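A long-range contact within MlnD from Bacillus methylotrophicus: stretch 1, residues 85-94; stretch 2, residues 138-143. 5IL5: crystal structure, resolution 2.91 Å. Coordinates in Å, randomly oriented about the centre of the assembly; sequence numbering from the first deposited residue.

Stretch 1, residues 85-94: ASGNPIIKLT
Stretch 2 (138-143) GRLELE

The most unusual feature of this contact is an acid and a lysine that meet without a salt bridge: in MlnD, Glu141 OE1 lies 3.5 Å from Lys92 CD, against the methylenes of the lysine chain. Around this meeting, Leu93-Leu140 and Thr94-Arg139 pair antiparallel, the backbones are held by three hydrogen bonds, and apolar packing continues to Ile90 and Leu142. It illustrates a general principle, that a β-ladder fixes register and direction and side chains beyond it extend the interface, which here buries 461 Å² counting both sides.

The strands run antiparallel, their N-to-C directions 147° apart and their axes approaching to 4.8 Å. Register follows from the CA-CA distances: Lys92 to Glu141 is 5.5 Å, Leu93 to Leu140 4.8 Å and Thr94 to Arg139 5.2 Å. Thr94 and Arg139 form the hydrogen-bonded pair, with Arg139 N donating to Thr94 O at 3.0 Å and Thr94 N to Arg139 O at a longer 3.3 Å. Glu141 N then donates to Lys92 O at 3.0 Å, with a nearly straight angle of 166° at the hydrogen. Between these bonds lies the non-hydrogen-bonded pair Leu93-Leu140, where Leu93 CA approaches Arg139 O to 3.3 Å in a CA-H...O contact. The backbone is extended throughout, with phi/psi of -133/131 at Lys92, -119/137 at Leu93, -130/157 at Thr94, -120/159 at Arg139 and -127/131 at Leu140. Gly138 is flatter still, at -175/-176.

Leu93 and Leu140 share one face of the sheet. Leu93 (chi1 m, chi2 90°) and Leu140 (m, t) bring their CD2 methyls to 3.5 Å, a close apolar contact between buried residues. Leu140 CD2 also lies 4.1 Å from Ile90 CG2. Ile90 adopts m, m at phi/psi -105/118; its CA-to-CB bond points sideways, but the end of the side chain comes nearer, placing CD1 3.9 Å from Leu142 CD2. Leu142 (m, t; phi/psi -104/-21) likewise reaches inward from a sideways start, and its CD2 also touches Ser86 CB, 4.0 Å away at the helix end.

On the face bearing Thr94 and Arg139, Thr94, chi1 p, sets OG1 3.5 Å from Arg139 CB and at the edge of the guanidinium, near its plane. Arg139 follows m, t, p with chi4 75°, and its NH1 is hydrogen-bonded elsewhere in the structure. Beyond this pair, Glu141 (phi/psi -82/123; chi1 t, chi2 146°, chi3 12°) points toward the first stretch. The lysine chain, t, t, t, p, leads its end away, so the two side chains meet along its methylenes.

The turn before the first strand is locally braced. Helical Ser86 (-93/-22, chi1 p) accepts a hydrogen bond at OG from Asn88 N, 3.2 Å away. Gly87 leaves the helix with phi/psi 83/2, where a CB would jam against the preceding carbonyl oxygen. Asn88 (-137/161) and Pro89 (-58/157) then carry the extended chain to Ile90, and Ile91 (m, m) turns to -101/-40 before the strand begins at Lys92.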

ATOM      1  N   ALA A  85       7.547   2.237  -6.386  1.00 35.32           N
ATOM      2  CA  ALA A  85       7.102   3.626  -6.321  1.00 35.70           C
ATOM      3  C   ALA A  85       7.227   4.344  -7.665  1.00 35.54           C
ATOM      4  O   ALA A  85       6.422   5.234  -7.964  1.00 36.01           O
ATOM      5  CB  ALA A  85       7.881   4.365  -5.232  1.00 35.74           C
ATOM      6  N   SER A  86       8.235   4.004  -8.471  1.00 34.99           N
ATOM      7  CA  SER A  86       8.467   4.700  -9.735  1.00 34.96           C
ATOM      8  C   SER A  86       7.798   4.036 -10.929  1.00 35.07           C
ATOM      9  O   SER A  86       7.594   4.701 -11.951  1.00 35.34           O
ATOM     10  CB  SER A  86       9.968   4.805 -10.022  1.00 34.44           C
ATOM     11  OG  SER A  86      10.500   3.562 -10.449  1.00 34.00           O
ATOM     12  N   GLY A  87       7.473   2.748 -10.836  1.00 35.14           N
ATOM     13  CA  GLY A  87       6.919   2.017 -11.954  1.00 35.29           C
ATOM     14  C   GLY A  87       7.939   1.490 -12.942  1.00 34.87           C
ATOM     15  O   GLY A  87       7.543   0.882 -13.946  1.00 35.07           O
ATOM     16  N   ASN A  88       9.227   1.696 -12.700  1.00 39.19           N
ATOM     17  CA  ASN A  88      10.276   1.223 -13.588  1.00 38.83           C
ATOM     18  C   ASN A  88      11.399   0.633 -12.765  1.00 38.29           C
ATOM     19  O   ASN A  88      11.529   0.931 -11.568  1.00 38.23           O
ATOM     20  CB  ASN A  88      10.791   2.370 -14.464  1.00 38.99           C
ATOM     21  CG  ASN A  88       9.746   2.854 -15.437  1.00 39.64           C
ATOM     22  OD1 ASN A  88       9.363   4.026 -15.434  1.00 40.03           O
ATOM     23  ND2 ASN A  88       9.277   1.951 -16.284  1.00 39.83           N
ATOM     24  N   PRO A  89      12.263  -0.184 -13.366  1.00 38.03           N
ATOM     25  CA  PRO A  89      13.388  -0.742 -12.615  1.00 37.58           C
ATOM     26  C   PRO A  89      14.265   0.354 -12.031  1.00 37.45           C
ATOM     27  O   PRO A  89      14.282   1.494 -12.498  1.00 37.64           O
ATOM     28  CB  PRO A  89      14.153  -1.560 -13.661  1.00 37.38           C
ATOM     29  CG  PRO A  89      13.155  -1.868 -14.713  1.00 37.77           C
ATOM     30  CD  PRO A  89      12.195  -0.716 -14.740  1.00 38.18           C
ATOM     31  N   ILE A  90      14.995  -0.007 -10.983  1.00 32.17           N
ATOM     32  CA  ILE A  90      16.021   0.851 -10.408  1.00 32.06           C
ATOM     33  C   ILE A  90      17.368   0.293 -10.831  1.00 31.72           C
ATOM     34  O   ILE A  90      17.714  -0.844 -10.484  1.00 31.53           O
ATOM     35  CB  ILE A  90      15.896   0.931  -8.878  1.00 32.20           C
ATOM     36  CG1 ILE A  90      14.571   1.591  -8.480  1.00 32.63           C
ATOM     37  CG2 ILE A  90      17.073   1.697  -8.275  1.00 32.15           C
ATOM     38  CD1 ILE A  90      14.379   3.022  -8.986  1.00 32.86           C
ATOM     39  N   ILE A  91      18.132   1.091 -11.569  1.00 31.72           N
ATOM     40  CA  ILE A  91      19.430   0.673 -12.075  1.00 31.49           C
ATOM     41  C   ILE A  91      20.569   1.236 -11.241  1.00 31.44           C
ATOM     42  O   ILE A  91      21.550   0.540 -10.984  1.00 31.24           O
ATOM     43  CB  ILE A  91      19.588   1.081 -13.555  1.00 31.67           C
ATOM     44  CG1 ILE A  91      18.519   0.432 -14.437  1.00 31.82           C
ATOM     45  CG2 ILE A  91      20.963   0.679 -14.059  1.00 31.53           C
ATOM     46  CD1 ILE A  91      18.486  -1.086 -14.367  1.00 31.58           C
ATOM     47  N   LYS A  92      20.459   2.484 -10.805  1.00 31.70           N
ATOM     48  CA  LYS A  92      21.585   3.170 -10.202  1.00 31.77           C
ATOM     49  C   LYS A  92      21.123   3.849  -8.926  1.00 32.02           C
ATOM     50  O   LYS A  92      20.101   4.542  -8.916  1.00 32.27           O
ATOM     51  CB  LYS A  92      22.179   4.190 -11.180  1.00 32.01           C
ATOM     52  CG  LYS A  92      23.648   4.534 -10.939  1.00 32.07           C
ATOM     53  CD  LYS A  92      24.181   5.405 -12.069  1.00 32.41           C
ATOM     54  CE  LYS A  92      25.662   5.745 -11.913  1.00 32.56           C
ATOM     55  NZ  LYS A  92      26.564   4.662 -12.410  1.00 32.31           N
ATOM     56  N   LEU A  93      21.878   3.644  -7.857  1.00 32.04           N
ATOM     57  CA  LEU A  93      21.658   4.324  -6.595  1.00 32.40           C
ATOM     58  C   LEU A  93      22.917   5.118  -6.306  1.00 32.62           C
ATOM     59  O   LEU A  93      24.027   4.633  -6.543  1.00 32.44           O
ATOM     60  CB  LEU A  93      21.362   3.338  -5.460  1.00 32.44           C
ATOM     61  CG  LEU A  93      20.150   2.449  -5.743  1.00 32.31           C
ATOM     62  CD1 LEU A  93      20.583   1.173  -6.459  1.00 31.90           C
ATOM     63  CD2 LEU A  93      19.343   2.127  -4.498  1.00 32.67           C
ATOM     64  N   THR A  94      22.754   6.349  -5.845  1.00 33.05           N
ATOM     65  CA  THR A  94      23.897   7.211  -5.610  1.00 33.37           C
ATOM     66  C   THR A  94      23.808   7.796  -4.212  1.00 33.89           C
ATOM     67  O   THR A  94      22.734   7.870  -3.613  1.00 34.08           O
ATOM     68  CB  THR A  94      23.983   8.326  -6.666  1.00 33.57           C
ATOM     69  OG1 THR A  94      22.856   9.202  -6.550  1.00 33.90           O
ATOM     70  CG2 THR A  94      23.993   7.713  -8.069  1.00 33.19           C
ATOM     71  N   GLY A 138      19.711   7.341   0.835  1.00 34.46           N
ATOM     72  CA  GLY A 138      20.330   7.376  -0.471  1.00 35.00           C
ATOM     73  C   GLY A 138      19.416   7.998  -1.502  1.00 35.67           C
ATOM     74  O   GLY A 138      18.342   8.515  -1.187  1.00 35.76           O
ATOM     75  N   ARG A 139      19.895   7.974  -2.740  1.00 37.99           N
ATOM     76  CA  ARG A 139      19.188   8.516  -3.885  1.00 39.20           C
ATOM     77  C   ARG A 139      18.928   7.424  -4.909  1.00 38.96           C
ATOM     78  O   ARG A 139      19.604   6.391  -4.944  1.00 38.08           O
ATOM     79  CB  ARG A 139      19.986   9.643  -4.521  1.00 41.68           C
ATOM     80  CG  ARG A 139      19.992  10.899  -3.691  1.00 44.13           C
ATOM     81  CD  ARG A 139      20.686  12.000  -4.435  1.00 49.45           C
ATOM     82  NE  ARG A 139      20.085  12.212  -5.744  1.00 51.95           N
ATOM     83  CZ  ARG A 139      18.918  12.812  -5.955  1.00 52.47           C
ATOM     84  NH1 ARG A 139      18.209  13.292  -4.945  1.00 49.71           N
ATOM     85  NH2 ARG A 139      18.463  12.941  -7.192  1.00 55.17           N
ATOM     86  N   LEU A 140      17.942   7.683  -5.755  1.00 37.25           N
ATOM     87  CA  LEU A 140      17.526   6.761  -6.796  1.00 37.56           C
ATOM     88  C   LEU A 140      17.534   7.486  -8.128  1.00 39.86           C
ATOM     89  O   LEU A 140      17.008   8.598  -8.239  1.00 41.33           O
ATOM     90  CB  LEU A 140      16.134   6.199  -6.508  1.00 37.16           C
ATOM     91  CG  LEU A 140      15.983   5.588  -5.118  1.00 35.34           C
ATOM     92  CD1 LEU A 140      14.529   5.549  -4.693  1.00 35.48           C
ATOM     93  CD2 LEU A 140      16.582   4.198  -5.120  1.00 34.31           C
ATOM     94  N   GLU A 141      18.162   6.875  -9.122  1.00 43.35           N
ATOM     95  CA  GLU A 141      18.079   7.381 -10.480  1.00 45.88           C
ATOM     96  C   GLU A 141      16.781   6.876 -11.092  1.00 46.79           C
ATOM     97  O   GLU A 141      16.546   5.664 -11.143  1.00 45.77           O
ATOM     98  CB  GLU A 141      19.280   6.926 -11.301  1.00 46.29           C
ATOM     99  CG  GLU A 141      19.088   7.145 -12.788  1.00 49.04           C
ATOM    100  CD  GLU A 141      20.368   7.508 -13.512  1.00 50.44           C
ATOM    101  OE1 GLU A 141      21.462   7.372 -12.911  1.00 49.69           O
ATOM    102  OE2 GLU A 141      20.272   7.930 -14.687  1.00 53.22           O
ATOM    103  N   LEU A 142      15.940   7.800 -11.553  1.00 46.03           N
ATOM    104  CA  LEU A 142      14.652   7.435 -12.125  1.00 47.44           C
ATOM    105  C   LEU A 142      14.609   7.511 -13.638  1.00 50.50           C
ATOM    106  O   LEU A 142      13.757   6.858 -14.249  1.00 51.73           O
ATOM    107  CB  LEU A 142      13.546   8.320 -11.538  1.00 48.10           C
ATOM    108  CG  LEU A 142      13.385   8.255 -10.020  1.00 45.43           C
ATOM    109  CD1 LEU A 142      12.115   8.972  -9.604  1.00 46.37           C
ATOM    110  CD2 LEU A 142      13.384   6.803  -9.541  1.00 43.24           C
ATOM    111  N   GLU A 143      15.502   8.272 -14.259  1.00 63.27           N
ATOM    112  CA  GLU A 143      15.576   8.308 -15.715  1.00 66.43           C
ATOM    113  C   GLU A 143      16.497   7.167 -16.122  1.00 66.27           C
ATOM    114  O   GLU A 143      17.722   7.299 -16.147  1.00 65.66           O
ATOM    115  CB  GLU A 143      16.067   9.667 -16.197  1.00 70.04           C
ATOM    116  CG  GLU A 143      15.303  10.853 -15.589  1.00 71.59           C
ATOM    117  CD  GLU A 143      13.937  11.064 -16.213  1.00 75.76           C
ATOM    118  OE1 GLU A 143      13.803  11.966 -17.064  1.00 79.55           O
ATOM    119  OE2 GLU A 143      12.997  10.330 -15.851  1.00 75.54           O
TER